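Local atomic coordinates of formate dehydrogenase subunit beta (Desulfovibrio gigas, PDB entry 1H0H), a protein that transfers electrons, through three [4Fe-4S] clusters, as the beta subunit of the enzyme that reversibly oxidises formate to carbon dioxide. Residues Phe44-Met54 against Trp65-Arg73; Arg73-Lys81 against Ile92-Phe103. All coordinates share one frame; numbering follows the deposited sequence.

Interaction 1: Phe44-Met54 against Trp65-Arg73; sequences FNFHTYKLVRM and WLFFPDQCR. With SF4 (iron/sulfur cluster), chain N; SF4 (iron/sulfur cluster), chain M.
Leu51 pairs with Asp70 and Arg53 with Phe68, two antiparallel hydrogen-bonded pairs that join the strands. Each pair makes two backbone bonds; the shorter ones run from Asp70 N to Leu51 O and from Arg53 N to Phe68 O. Val52 and Pro69 lie between them as a non-hydrogen-bonded pair.

Charged groups meet on the face that carries Arg53 and Asp70. Arg53 NE lies 2.8 Å from Asp70 OD2 in a salt bridge whose N-H...O bond is nearly straight (164°). It uses the anti lone pair of OD2, and the oxygen sits in the guanidinium plane. The two flat groups are turned 62° apart. Arg73 NH1 forms a salt bridge with the other oxygen, Asp70 OD1, though the hydrogen bond in it is weak. The carboxylate thus lies between two arginines.

Lys50 has CG anti to the backbone N and bends at chi2, which carries the amine across to the other segment. Lys50 NZ donates to Pro69 O at 2.6 Å and to Gln71 OE1 at 2.8 Å. The lysine CB and the Gln71 amide lie against a cluster.

Among apolar and aromatic groups, Met54 CE lies 3.6 Å from Trp65 CZ2, while Met54 CG touches Phe67 CD1. Phe44 CZ is 3.2 Å from Asp70 CG, with ring and carboxylate planes 56° apart and Gln71 N at the ring edge.

Water 1 links Tyr49 O to Cys72 N. Cys72 SG binds iron of a second cluster. The arrangement is a two-stranded beta hairpin whose open end lines iron-sulfur sites.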
loop_
_atom_site.group_PDB
_atom_site.type_symbol
_atom_site.label_atom_id
_atom_site.label_comp_id
_atom_site.label_asym_id
_atom_site.label_seq_id
_atom_site.Cartn_x
_atom_site.Cartn_y
_atom_site.Cartn_z
ATOM N N PHE B 44 13.021 11.431 27.695
ATOM C CA PHE B 44 14.289 11.863 27.151
ATOM C C PHE B 44 15.434 11.088 27.774
ATOM O O PHE B 44 15.373 10.728 28.943
ATOM C CB PHE B 44 14.555 13.310 27.572
ATOM C CG PHE B 44 13.670 14.320 26.917
ATOM C CD1 PHE B 44 13.686 14.494 25.545
ATOM C CD2 PHE B 44 12.879 15.155 27.681
ATOM C CE1 PHE B 44 12.883 15.468 24.933
ATOM C CE2 PHE B 44 12.094 16.131 27.086
ATOM C CZ PHE B 44 12.116 16.293 25.686
ATOM N N ASN B 45 16.476 10.825 26.988
ATOM C CA ASN B 45 17.726 10.279 27.533
ATOM C C ASN B 45 18.892 10.946 26.798
ATOM O O ASN B 45 18.662 11.760 25.878
ATOM C CB ASN B 45 17.786 8.734 27.509
ATOM C CG ASN B 45 17.594 8.160 26.120
ATOM O OD1 ASN B 45 18.315 8.517 25.198
ATOM N ND2 ASN B 45 16.641 7.230 25.977
ATOM N N PHE B 46 20.126 10.646 27.209
ATOM C CA PHE B 46 21.321 11.238 26.579
ATOM C C PHE B 46 21.323 11.107 25.053
ATOM O O PHE B 46 21.927 11.928 24.353
ATOM C CB PHE B 46 22.613 10.611 27.172
ATOM C CG PHE B 46 23.894 11.227 26.672
ATOM C CD1 PHE B 46 24.366 12.435 27.193
ATOM C CD2 PHE B 46 24.636 10.594 25.684
ATOM C CE1 PHE B 46 25.551 12.985 26.735
ATOM C CE2 PHE B 46 25.809 11.141 25.201
ATOM C CZ PHE B 46 26.265 12.354 25.727
ATOM N N HIS B 47 20.663 10.078 24.526
ATOM C CA HIS B 47 20.722 9.831 23.084
ATOM C C HIS B 47 19.443 10.170 22.346
ATOM O O HIS B 47 19.331 9.889 21.144
ATOM C CB HIS B 47 21.012 8.369 22.806
ATOM C CG HIS B 47 22.303 7.891 23.372
ATOM N ND1 HIS B 47 23.522 8.393 22.973
ATOM C CD2 HIS B 47 22.568 6.944 24.301
ATOM C CE1 HIS B 47 24.486 7.779 23.641
ATOM N NE2 HIS B 47 23.933 6.885 24.440
ATOM N N THR B 48 18.493 10.780 23.036
ATOM C CA THR B 48 17.170 11.005 22.478
ATOM C C THR B 48 16.713 12.412 22.804
ATOM O O THR B 48 16.263 12.679 23.914
ATOM C CB THR B 48 16.213 9.983 23.105
ATOM O OG1 THR B 48 16.739 8.654 22.956
ATOM C CG2 THR B 48 14.877 9.988 22.386
ATOM N N TYR B 49 16.807 13.309 21.831
ATOM C CA TYR B 49 16.535 14.707 22.039
ATOM C C TYR B 49 15.119 15.085 21.646
ATOM O O TYR B 49 14.633 16.135 22.021
ATOM C CB TYR B 49 17.435 15.547 21.164
ATOM C CG TYR B 49 18.918 15.282 21.178
ATOM C CD1 TYR B 49 19.554 14.623 22.244
ATOM C CD2 TYR B 49 19.699 15.723 20.117
ATOM C CE1 TYR B 49 20.917 14.428 22.244
ATOM C CE2 TYR B 49 21.051 15.526 20.114
ATOM C CZ TYR B 49 21.658 14.874 21.173
ATOM O OH TYR B 49 23.023 14.703 21.118
ATOM N N LYS B 50 14.488 14.245 20.825
ATOM C CA LYS B 50 13.162 14.547 20.296
ATOM C C LYS B 50 12.362 13.318 20.636
ATOM O O LYS B 50 12.756 12.195 20.298
ATOM C CB LYS B 50 13.252 14.799 18.780
ATOM C CG LYS B 50 11.938 15.215 18.099
ATOM C CD LYS B 50 11.412 16.571 18.643
ATOM C CE LYS B 50 10.413 17.191 17.693
ATOM N NZ LYS B 50 9.654 18.384 18.257
ATOM N N LEU B 51 11.288 13.526 21.383
ATOM C CA LEU B 51 10.489 12.418 21.842
ATOM C C LEU B 51 9.002 12.667 21.651
ATOM O O LEU B 51 8.434 13.593 22.232
ATOM C CB LEU B 51 10.789 12.173 23.324
ATOM C CG LEU B 51 10.087 10.936 23.853
ATOM C CD1 LEU B 51 10.675 9.683 23.248
ATOM C CD2 LEU B 51 10.168 10.910 25.380
ATOM N N VAL B 52 8.361 11.843 20.828
ATOM C CA VAL B 52 6.930 12.015 20.629
ATOM C C VAL B 52 6.155 11.368 21.770
ATOM O O VAL B 52 6.079 10.139 21.902
ATOM C CB VAL B 52 6.448 11.510 19.238
ATOM C CG1 VAL B 52 4.948 11.672 19.123
ATOM C CG2 VAL B 52 7.170 12.287 18.111
ATOM N N ARG B 53 5.602 12.219 22.625
ATOM C CA ARG B 53 4.861 11.743 23.766
ATOM C C ARG B 53 3.434 11.519 23.322
ATOM O O ARG B 53 2.939 12.233 22.457
ATOM C CB ARG B 53 4.952 12.762 24.891
ATOM C CG ARG B 53 6.337 12.906 25.482
ATOM C CD ARG B 53 6.395 13.909 26.624
ATOM N NE ARG B 53 7.751 14.229 27.058
ATOM C CZ ARG B 53 8.491 13.433 27.820
ATOM N NH1 ARG B 53 8.020 12.251 28.216
ATOM N NH2 ARG B 53 9.698 13.812 28.185
ATOM N N MET B 54 2.785 10.500 23.871
ATOM C CA MET B 54 1.454 10.129 23.407
ATOM C C MET B 54 0.599 9.771 24.608
ATOM O O MET B 54 0.976 8.887 25.406
ATOM C CB MET B 54 1.527 8.944 22.421
ATOM C CG MET B 54 2.476 9.138 21.215
ATOM S SD MET B 54 2.860 7.567 20.305
ATOM C CE MET B 54 1.285 7.242 19.450
ATOM N N TRP B 65 -6.555 11.256 21.589
ATOM C CA TRP B 65 -5.192 10.804 21.760
ATOM C C TRP B 65 -4.310 12.006 21.476
ATOM O O TRP B 65 -4.242 12.490 20.337
ATOM C CB TRP B 65 -4.918 9.679 20.772
ATOM C CG TRP B 65 -3.847 8.733 21.135
ATOM C CD1 TRP B 65 -3.018 8.780 22.214
ATOM C CD2 TRP B 65 -3.455 7.582 20.370
ATOM N NE1 TRP B 65 -2.153 7.712 22.179
ATOM C CE2 TRP B 65 -2.409 6.957 21.060
ATOM C CE3 TRP B 65 -3.914 7.006 19.160
ATOM C CZ2 TRP B 65 -1.794 5.783 20.590
ATOM C CZ3 TRP B 65 -3.320 5.842 18.702
ATOM C CH2 TRP B 65 -2.262 5.247 19.408
ATOM N N LEU B 66 -3.653 12.480 22.524
ATOM C CA LEU B 66 -2.894 13.723 22.483
ATOM C C LEU B 66 -1.421 13.487 22.323
ATOM O O LEU B 66 -0.825 12.713 23.064
ATOM C CB LEU B 66 -3.128 14.548 23.754
ATOM C CG LEU B 66 -4.600 14.817 24.064
ATOM C CD1 LEU B 66 -4.764 15.700 25.310
ATOM C CD2 LEU B 66 -5.308 15.440 22.852
ATOM N N PHE B 67 -0.842 14.201 21.376
ATOM C CA PHE B 67 0.549 14.036 21.019
ATOM C C PHE B 67 1.357 15.308 21.312
ATOM O O PHE B 67 0.882 16.411 21.084
ATOM C CB PHE B 67 0.652 13.690 19.535
ATOM C CG PHE B 67 -0.217 12.525 19.110
ATOM C CD1 PHE B 67 -0.268 11.369 19.862
ATOM C CD2 PHE B 67 -0.975 12.585 17.949
ATOM C CE1 PHE B 67 -1.073 10.302 19.477
ATOM C CE2 PHE B 67 -1.780 11.521 17.562
ATOM C CZ PHE B 67 -1.813 10.365 18.313
ATOM N N PHE B 68 2.594 15.118 21.752
ATOM C CA PHE B 68 3.502 16.201 22.123
ATOM C C PHE B 68 4.930 15.819 21.730
ATOM O O PHE B 68 5.573 15.012 22.403
ATOM C CB PHE B 68 3.414 16.390 23.647
ATOM C CG PHE B 68 3.891 17.713 24.136
ATOM C CD1 PHE B 68 3.039 18.818 24.144
ATOM C CD2 PHE B 68 5.161 17.857 24.644
ATOM C CE1 PHE B 68 3.487 20.077 24.629
ATOM C CE2 PHE B 68 5.606 19.095 25.108
ATOM C CZ PHE B 68 4.770 20.198 25.104
ATOM N N PRO B 69 5.437 16.371 20.636
ATOM C CA PRO B 69 6.797 16.048 20.154
ATOM C C PRO B 69 7.821 16.892 20.919
ATOM O O PRO B 69 8.290 17.927 20.444
ATOM C CB PRO B 69 6.771 16.469 18.682
ATOM C CG PRO B 69 5.609 17.336 18.507
ATOM C CD PRO B 69 4.735 17.308 19.757
ATOM N N ASP B 70 8.188 16.380 22.087
ATOM C CA ASP B 70 8.972 17.084 23.078
ATOM C C ASP B 70 10.442 17.245 22.683
ATOM O O ASP B 70 11.010 16.401 21.997
ATOM C CB ASP B 70 8.821 16.319 24.395
ATOM C CG ASP B 70 9.024 17.172 25.589
ATOM O OD1 ASP B 70 9.349 18.371 25.435
ATOM O OD2 ASP B 70 8.898 16.708 26.736
ATOM N N GLN B 71 11.017 18.373 23.068
ATOM C CA GLN B 71 12.414 18.688 22.850
ATOM C C GLN B 71 12.703 19.916 23.731
ATOM O O GLN B 71 11.782 20.557 24.236
ATOM C CB GLN B 71 12.683 19.042 21.377
ATOM C CG GLN B 71 11.938 20.295 20.959
ATOM C CD GLN B 71 12.202 20.758 19.509
ATOM O OE1 GLN B 71 11.375 20.541 18.621
ATOM N NE2 GLN B 71 13.335 21.422 19.286
ATOM N N CYS B 72 13.981 20.254 23.867
ATOM C CA CYS B 72 14.397 21.448 24.603
ATOM C C CYS B 72 13.631 22.679 24.094
ATOM O O CYS B 72 13.404 22.810 22.892
ATOM C CB CYS B 72 15.882 21.679 24.398
ATOM S SG CYS B 72 16.461 23.268 24.995
ATOM N N ARG B 73 13.272 23.591 24.987
ATOM C CA ARG B 73 12.503 24.777 24.584
ATOM C C ARG B 73 13.374 25.934 24.114
ATOM O O ARG B 73 12.859 26.940 23.688
ATOM C CB ARG B 73 11.681 25.290 25.756
ATOM C CG ARG B 73 10.795 24.235 26.385
ATOM C CD ARG B 73 9.677 23.677 25.476
ATOM N NE ARG B 73 8.700 22.979 26.304
ATOM C CZ ARG B 73 8.837 21.725 26.721
ATOM N NH1 ARG B 73 9.925 21.008 26.385
ATOM N NH2 ARG B 73 7.892 21.195 27.474
HETATM FE FE1 SF4 N . 15.657 23.141 29.953
HETATM FE FE2 SF4 N . 16.308 23.454 27.290
HETATM FE FE3 SF4 N . 15.302 25.644 28.840
HETATM FE FE4 SF4 N . 17.828 24.641 29.344
HETATM S S1 SF4 N . 17.116 25.764 27.384
HETATM S S2 SF4 N . 16.343 25.118 30.882
HETATM S S3 SF4 N . 17.501 22.344 28.889
HETATM S S4 SF4 N . 14.171 23.647 28.212
HETATM FE FE1 SF4 M . 17.350 19.359 15.600
HETATM FE FE2 SF4 M . 14.683 18.917 16.098
HETATM FE FE3 SF4 M . 16.382 19.701 18.141
HETATM FE FE4 SF4 M . 16.546 17.170 17.067
HETATM S S1 SF4 M . 14.748 18.135 18.172
HETATM S S2 SF4 M . 18.248 18.631 17.550
HETATM S S3 SF4 M . 16.046 17.467 14.935
HETATM S S4 SF4 M . 15.956 20.985 16.324
HETATM O O HOH W 1 16.084 17.914 23.864
HETATM O O HOH W 2 -0.656 6.620 24.574
#

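Interaction 2: Arg73-Lys81 against Ile92-Phe103; sequences RHCIAPPCK and IIHDDATGCVLF. With SF4 (iron/sulfur cluster), chain N.
The His94 ring has Pro78 CG over the centre of one face, a CH-pi contact 3.8 Å from the ring centroid. Ile76 O, Gly99 O and Cys100 O lie at its edge, near the plane, with water 3. Water 3 lies 2.8 Å from His94 NE2, and Cys75 O and Gly99 O are also close to it. The His74 ring takes Val101 N at its edge. His74 ND1 accepts from Val101 N at 3.1 Å, in the ring plane and nearly straight (172°). The acceptor role implies that ND1 carries no proton here. Cys100 SG approaches the same ring obliquely. Phe103 has Ile92 CG1 over one face and Cys80 SG at its edge.

Cys75 and Cys80 each bind an iron of the same [4Fe-4S] cluster, a site that Cys72 and Cys120 complete. The short hairpin 92-94/101-103 packs against this cysteine loop and the start of helix 79-84. Val101 turns its side chain inward. Val101 CG1 lies 3.8 Å from cluster atom S1, and Val101 CG2 touches Pro78 CB.

Lys81 and Ile92 run alongside each other, pointing opposite ways, with Lys81 CB 3.8 Å from Ile92 CG2. The lysine chain is extended as far as CE and bends at chi4 (57°), bringing Lys81 NZ to Ile92 O at 3.0 Å. Lys81 NZ lies almost straight out from the carbonyl oxygen (172°). It also forms a salt bridge with Asp85.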
loop_
_atom_site.group_PDB
_atom_site.type_symbol
_atom_site.label_atom_id
_atom_site.label_comp_id
_atom_site.label_asym_id
_atom_site.label_seq_id
_atom_site.Cartn_x
_atom_site.Cartn_y
_atom_site.Cartn_z
ATOM N N ARG B 73 13.272 23.591 24.987
ATOM C CA ARG B 73 12.503 24.777 24.584
ATOM C C ARG B 73 13.374 25.934 24.114
ATOM O O ARG B 73 12.859 26.940 23.688
ATOM C CB ARG B 73 11.681 25.290 25.756
ATOM C CG ARG B 73 10.795 24.235 26.385
ATOM C CD ARG B 73 9.677 23.677 25.476
ATOM N NE ARG B 73 8.700 22.979 26.304
ATOM C CZ ARG B 73 8.837 21.725 26.721
ATOM N NH1 ARG B 73 9.925 21.008 26.385
ATOM N NH2 ARG B 73 7.892 21.195 27.474
ATOM N N HIS B 74 14.683 25.786 24.262
ATOM C CA HIS B 74 15.625 26.854 23.967
ATOM C C HIS B 74 15.182 28.158 24.619
ATOM O O HIS B 74 14.957 29.184 23.961
ATOM C CB HIS B 74 15.892 26.944 22.465
ATOM C CG HIS B 74 16.632 25.758 21.959
ATOM N ND1 HIS B 74 18.006 25.671 21.998
ATOM C CD2 HIS B 74 16.188 24.558 21.505
ATOM C CE1 HIS B 74 18.383 24.490 21.546
ATOM N NE2 HIS B 74 17.298 23.801 21.220
ATOM N N CYS B 75 15.020 28.057 25.937
ATOM C CA CYS B 75 14.634 29.179 26.795
ATOM C C CYS B 75 15.375 30.458 26.465
ATOM O O CYS B 75 16.600 30.460 26.266
ATOM C CB CYS B 75 14.889 28.812 28.253
ATOM S SG CYS B 75 13.857 27.456 28.832
ATOM N N ILE B 76 14.634 31.561 26.409
ATOM C CA ILE B 76 15.235 32.841 26.091
ATOM C C ILE B 76 16.306 33.209 27.120
ATOM O O ILE B 76 17.371 33.741 26.780
ATOM C CB ILE B 76 14.128 33.899 26.003
ATOM C CG1 ILE B 76 13.289 33.617 24.742
ATOM C CG2 ILE B 76 14.713 35.318 25.974
ATOM C CD1 ILE B 76 11.991 34.374 24.727
ATOM N N ALA B 77 16.020 32.902 28.378
ATOM C CA ALA B 77 16.940 33.147 29.481
ATOM C C ALA B 77 17.114 31.801 30.160
ATOM O O ALA B 77 16.476 31.525 31.162
ATOM C CB ALA B 77 16.328 34.141 30.452
ATOM N N PRO B 78 17.997 30.979 29.612
ATOM C CA PRO B 78 18.108 29.568 30.018
ATOM C C PRO B 78 18.627 29.306 31.420
ATOM O O PRO B 78 19.784 29.594 31.712
ATOM C CB PRO B 78 19.062 28.979 28.966
ATOM C CG PRO B 78 19.853 30.145 28.464
ATOM C CD PRO B 78 18.942 31.336 28.525
ATOM N N PRO B 79 17.779 28.771 32.287
ATOM C CA PRO B 79 18.197 28.460 33.653
ATOM C C PRO B 79 19.235 27.335 33.718
ATOM O O PRO B 79 20.018 27.338 34.651
ATOM C CB PRO B 79 16.900 28.056 34.366
ATOM C CG PRO B 79 15.884 27.885 33.332
ATOM C CD PRO B 79 16.362 28.444 32.031
ATOM N N CYS B 80 19.242 26.403 32.780
ATOM C CA CYS B 80 20.269 25.362 32.801
ATOM C C CYS B 80 21.639 25.995 32.718
ATOM O O CYS B 80 22.525 25.686 33.524
ATOM C CB CYS B 80 20.074 24.387 31.650
ATOM S SG CYS B 80 20.025 25.195 30.052
ATOM N N LYS B 81 21.812 26.897 31.753
ATOM C CA LYS B 81 23.090 27.616 31.621
ATOM C C LYS B 81 23.393 28.521 32.800
ATOM O O LYS B 81 24.548 28.639 33.246
ATOM C CB LYS B 81 23.129 28.471 30.368
ATOM C CG LYS B 81 24.505 29.169 30.169
ATOM C CD LYS B 81 24.578 29.874 28.817
ATOM C CE LYS B 81 25.674 30.927 28.781
ATOM N NZ LYS B 81 26.978 30.350 29.103
ATOM N N ILE B 92 27.840 25.183 28.703
ATOM C CA ILE B 92 26.645 25.347 27.891
ATOM C C ILE B 92 26.784 26.673 27.160
ATOM O O ILE B 92 26.925 27.701 27.798
ATOM C CB ILE B 92 25.382 25.355 28.788
ATOM C CG1 ILE B 92 25.221 23.997 29.487
ATOM C CG2 ILE B 92 24.157 25.740 27.978
ATOM C CD1 ILE B 92 24.243 23.996 30.613
ATOM N N ILE B 93 26.840 26.623 25.825
ATOM C CA ILE B 93 26.929 27.825 24.998
ATOM C C ILE B 93 25.535 28.390 24.715
ATOM O O ILE B 93 24.585 27.633 24.435
ATOM C CB ILE B 93 27.644 27.514 23.668
ATOM C CG1 ILE B 93 29.099 27.153 23.941
ATOM C CG2 ILE B 93 27.568 28.721 22.693
ATOM C CD1 ILE B 93 29.857 26.624 22.694
ATOM N N HIS B 94 25.408 29.714 24.814
ATOM C CA HIS B 94 24.177 30.406 24.422
ATOM C C HIS B 94 24.511 31.202 23.151
ATOM O O HIS B 94 25.185 32.234 23.204
ATOM C CB HIS B 94 23.694 31.319 25.542
ATOM C CG HIS B 94 22.257 31.726 25.425
ATOM N ND1 HIS B 94 21.700 32.698 26.223
ATOM C CD2 HIS B 94 21.253 31.272 24.633
ATOM C CE1 HIS B 94 20.421 32.845 25.915
ATOM N NE2 HIS B 94 20.125 31.989 24.956
ATOM N N ASP B 95 24.040 30.710 22.008
ATOM C CA ASP B 95 24.428 31.278 20.733
ATOM C C ASP B 95 23.624 32.503 20.371
ATOM O O ASP B 95 22.421 32.420 20.147
ATOM C CB ASP B 95 24.305 30.227 19.635
ATOM C CG ASP B 95 24.751 30.751 18.306
ATOM O OD1 ASP B 95 25.948 31.106 18.228
ATOM O OD2 ASP B 95 23.990 30.859 17.300
ATOM N N ASP B 96 24.298 33.643 20.287
ATOM C CA ASP B 96 23.615 34.890 20.027
ATOM C C ASP B 96 22.841 34.952 18.690
ATOM O O ASP B 96 21.732 35.475 18.636
ATOM C CB ASP B 96 24.543 36.097 20.175
ATOM C CG ASP B 96 23.798 37.402 20.059
ATOM O OD1 ASP B 96 23.160 37.833 21.036
ATOM O OD2 ASP B 96 23.753 38.072 19.022
ATOM N N ALA B 97 23.432 34.435 17.626
ATOM C CA ALA B 97 22.810 34.527 16.320
ATOM C C ALA B 97 21.526 33.715 16.178
ATOM O O ALA B 97 20.619 34.109 15.445
ATOM C CB ALA B 97 23.806 34.118 15.244
ATOM N N THR B 98 21.447 32.577 16.860
ATOM C CA THR B 98 20.292 31.722 16.701
ATOM C C THR B 98 19.425 31.631 17.931
ATOM O O THR B 98 18.250 31.300 17.836
ATOM C CB THR B 98 20.723 30.299 16.324
ATOM O OG1 THR B 98 21.657 29.815 17.285
ATOM C CG2 THR B 98 21.527 30.297 15.038
ATOM N N GLY B 99 19.996 31.917 19.090
ATOM C CA GLY B 99 19.262 31.713 20.321
ATOM C C GLY B 99 19.452 30.285 20.803
ATOM O O GLY B 99 18.891 29.886 21.828
ATOM N N CYS B 100 20.258 29.499 20.086
ATOM C CA CYS B 100 20.447 28.115 20.485
ATOM C C CYS B 100 21.141 27.994 21.835
ATOM O O CYS B 100 22.107 28.694 22.107
ATOM C CB CYS B 100 21.252 27.311 19.452
ATOM S SG CYS B 100 21.698 25.630 20.031
ATOM N N VAL B 101 20.642 27.072 22.653
ATOM C CA VAL B 101 21.238 26.751 23.940
ATOM C C VAL B 101 21.941 25.440 23.681
ATOM O O VAL B 101 21.309 24.417 23.464
ATOM C CB VAL B 101 20.166 26.625 25.038
ATOM C CG1 VAL B 101 20.774 26.140 26.341
ATOM C CG2 VAL B 101 19.456 27.990 25.234
ATOM N N LEU B 102 23.258 25.483 23.672
ATOM C CA LEU B 102 24.032 24.353 23.234
ATOM C C LEU B 102 24.801 23.662 24.349
ATOM O O LEU B 102 25.754 24.223 24.892
ATOM C CB LEU B 102 24.976 24.819 22.128
ATOM C CG LEU B 102 25.956 23.808 21.526
ATOM C CD1 LEU B 102 25.217 22.625 20.890
ATOM C CD2 LEU B 102 26.802 24.508 20.495
ATOM N N PHE B 103 24.375 22.455 24.718
ATOM C CA PHE B 103 25.160 21.694 25.679
ATOM C C PHE B 103 26.357 21.165 24.915
ATOM O O PHE B 103 26.206 20.561 23.850
ATOM C CB PHE B 103 24.402 20.490 26.239
ATOM C CG PHE B 103 23.563 20.782 27.451
ATOM C CD1 PHE B 103 22.811 21.929 27.542
ATOM C CD2 PHE B 103 23.493 19.855 28.478
ATOM C CE1 PHE B 103 22.016 22.149 28.629
ATOM C CE2 PHE B 103 22.693 20.069 29.577
ATOM C CZ PHE B 103 21.952 21.207 29.665
HETATM FE FE1 SF4 N . 15.657 23.141 29.953
HETATM FE FE2 SF4 N . 16.308 23.454 27.290
HETATM FE FE3 SF4 N . 15.302 25.644 28.840
HETATM FE FE4 SF4 N . 17.828 24.641 29.344
HETATM S S1 SF4 N . 17.116 25.764 27.384
HETATM S S2 SF4 N . 16.343 25.118 30.882
HETATM S S3 SF4 N . 17.501 22.344 28.889
HETATM S S4 SF4 N . 14.171 23.647 28.212
HETATM O O HOH W 3 17.598 31.238 23.962
#

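How the interactions relate
Along the chain, interaction 1 comes first. Residues 44-54 lead into strand 51-59, and the chain turns back into strand 62-70, so the ten residues between the segments are the far end of a beta hairpin. Interaction 2 opens where interaction 1 closes, at Arg73. Residues 73-81 run into helix 79-84, and the chain returns as strands 92-94 and 101-103, again after ten intervening residues. The two contacts are in series; they neither nest nor cross. Their centres are about 18 Å apart. Both touch one [4Fe-4S] cluster, bound through Cys72 in the first and through Cys75 and Cys80 in the second. Together they tie the long hairpin 51-70 to the short hairpin 92-103 through this cluster loop.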